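Local atomic coordinates of uncharacterized protein Rv2277c (Mycobacterium tuberculosis, PDB entry 5VUG), a protein that is of unknown function but, with its glycerophosphodiester phosphodiesterase domain of TIM-barrel fold, probably hydrolyses phosphoric diesters. Residues Thr145-Ala148 with Gly149-Val153. Numbering follows the deposited sequence.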
ATOM      1  N   THR A 145      13.640  36.544 -16.371  1.00 19.48           N
ATOM      2  CA  THR A 145      13.549  37.264 -15.107  1.00 19.01           C
ATOM      3  C   THR A 145      14.732  37.006 -14.186  1.00 18.68           C
ATOM      4  O   THR A 145      14.905  37.747 -13.213  1.00 21.67           O
ATOM      5  CB  THR A 145      12.269  36.899 -14.350  1.00 18.26           C
ATOM      6  OG1 THR A 145      12.281  35.504 -14.012  1.00 15.67           O
ATOM      7  CG2 THR A 145      11.037  37.225 -15.174  1.00 20.10           C
ATOM      8  N   GLY A 146      15.530  35.972 -14.448  1.00 18.69           N
ATOM      9  CA  GLY A 146      16.604  35.607 -13.546  1.00 16.67           C
ATOM     10  C   GLY A 146      16.148  34.890 -12.297  1.00 17.66           C
ATOM     11  O   GLY A 146      16.922  34.771 -11.343  1.00 21.36           O
ATOM     12  N   ALA A 147      14.917  34.392 -12.277  1.00 14.92           N
ATOM     13  CA  ALA A 147      14.382  33.722 -11.103  1.00 13.42           C
ATOM     14  C   ALA A 147      14.611  32.217 -11.121  1.00 13.04           C
ATOM     15  O   ALA A 147      14.187  31.534 -10.187  1.00 13.35           O
ATOM     16  CB  ALA A 147      12.887  34.026 -10.942  1.00 15.22           C
ATOM     17  N   ALA A 148      15.268  31.681 -12.155  1.00 13.23           N
ATOM     18  CA  ALA A 148      15.474  30.236 -12.196  1.00 13.08           C
ATOM     19  C   ALA A 148      16.255  29.746 -10.983  1.00 14.16           C
ATOM     20  O   ALA A 148      16.024  28.630 -10.510  1.00 14.37           O
ATOM     21  CB  ALA A 148      16.159  29.815 -13.501  1.00 15.06           C
ATOM     22  N   GLY A 149      17.163  30.568 -10.456  1.00 13.85           N
ATOM     23  CA  GLY A 149      17.991  30.161  -9.339  1.00 14.82           C
ATOM     24  C   GLY A 149      17.264  30.052  -8.020  1.00 15.63           C
ATOM     25  O   GLY A 149      17.809  29.453  -7.086  1.00 18.41           O
ATOM     26  N   ARG A 150      16.058  30.608  -7.915  1.00 12.93           N
ATOM     27  CA  ARG A 150      15.284  30.518  -6.683  1.00 12.74           C
ATOM     28  C   ARG A 150      13.958  29.802  -6.887  1.00 13.28           C
ATOM     29  O   ARG A 150      13.089  29.866  -6.013  1.00 13.35           O
ATOM     30  CB  ARG A 150      15.076  31.893  -6.037  1.00 12.32           C
ATOM     31  CG  ARG A 150      14.207  32.857  -6.839  1.00 11.44           C
ATOM     32  CD  ARG A 150      14.130  34.184  -6.080  1.00 11.77           C
ATOM     33  NE  ARG A 150      13.453  35.252  -6.814  1.00 13.18           N
ATOM     34  CZ  ARG A 150      12.218  35.673  -6.547  1.00 13.32           C
ATOM     35  NH1 ARG A 150      11.512  35.106  -5.574  1.00 16.00           N
ATOM     36  NH2 ARG A 150      11.685  36.661  -7.253  1.00 13.91           N
ATOM     37  N   SER A 151      13.790  29.097  -8.008  1.00 10.73           N
ATOM     38  CA  SER A 151      12.531  28.432  -8.327  1.00  9.47           C
ATOM     39  C   SER A 151      12.736  26.926  -8.458  1.00  9.04           C
ATOM     40  O   SER A 151      13.735  26.470  -9.036  1.00 12.91           O
ATOM     41  CB  SER A 151      11.926  28.997  -9.626  1.00 10.31           C
ATOM     42  OG  SER A 151      11.690  30.392  -9.507  1.00 11.50           O
ATOM     43  N   ILE A 152      11.779  26.160  -7.925  1.00  9.33           N
ATOM     44  CA  ILE A 152      11.786  24.698  -7.955  1.00  8.98           C
ATOM     45  C   ILE A 152      10.532  24.254  -8.696  1.00  8.47           C
ATOM     46  O   ILE A 152       9.416  24.574  -8.274  1.00 10.35           O
ATOM     47  CB  ILE A 152      11.795  24.114  -6.532  1.00 11.08           C
ATOM     48  CG1 ILE A 152      13.005  24.618  -5.732  1.00 12.46           C
ATOM     49  CG2 ILE A 152      11.734  22.574  -6.562  1.00 10.77           C
ATOM     50  CD1 ILE A 152      14.345  24.171  -6.283  1.00 13.34           C
ATOM     51  N   VAL A 153      10.703  23.519  -9.793  1.00  9.37           N
ATOM     52  CA  VAL A 153       9.567  23.017 -10.559  1.00  9.89           C
ATOM     53  C   VAL A 153       9.092  21.704  -9.955  1.00  9.70           C
ATOM     54  O   VAL A 153       9.883  20.770  -9.779  1.00 11.99           O
ATOM     55  CB  VAL A 153       9.934  22.844 -12.038  1.00 10.50           C
ATOM     56  CG1 VAL A 153       8.772  22.205 -12.795  1.00 12.08           C
ATOM     57  CG2 VAL A 153      10.310  24.215 -12.639  1.00 15.08           C
TER
HETATM   58  O   HOH W   1      15.596  36.114  -8.569  1.00 24.29           O
HETATM   59  O   HOH W   2      14.417  26.709 -11.656  1.00 13.99           O
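The carbonyl oxygen Ala147 O is gripped by two donors from the residues that follow it, the hydroxyl of Ser151 and the backbone N of Arg150. Residues 147-150 form a type I beta turn in the short helix-to-strand connection of this TIM barrel, where the chain leaves helix 134-145 and enters the parallel strand 151-154. The shorter of the two bonds is Ser151 OG to Ala147 O at 2.8 Å; Arg150 N reaches the same Ala147 O at 3.1 Å and closes the turn over Ala148 and Gly149. Both donors stand well out of the carbonyl plane and approach from opposite faces, so the peptide group is held from two sides. The serine can do this because its OG sits beside its own backbone N, anti to the carbonyl carbon (chi1 -59°), which brings the hydroxyl back over the turn. A third, weak bond runs from Ser151 N to Ala148 O at 3.4 Å. Gly146, with positive phi, is where the chain breaks from helical geometry.

The methylene CG of Arg150 lies 3.6 Å from Ala147 O, and the extended side chain then passes alongside the methyl of Ala147, CB to NE 4.3 Å, with that methyl oblique to the guanidinium. The outer nitrogens of Arg150 are taken up elsewhere: NH1 bonds Met120 O and Thr116 OG1, tying the turn to the chain around the start of strand 121-125, and NH2 makes a weak bond to Ile113 O. Ala147 and Ser151 also pack on Leu142 of the preceding helix. At the guanidinium edge, in its plane, a water accepts from Arg150 NE at 2.9 Å, while a second water bridges the turn to the first strand residue, donating to both Ala148 O and Ser151 O, the latter at 2.7 Å.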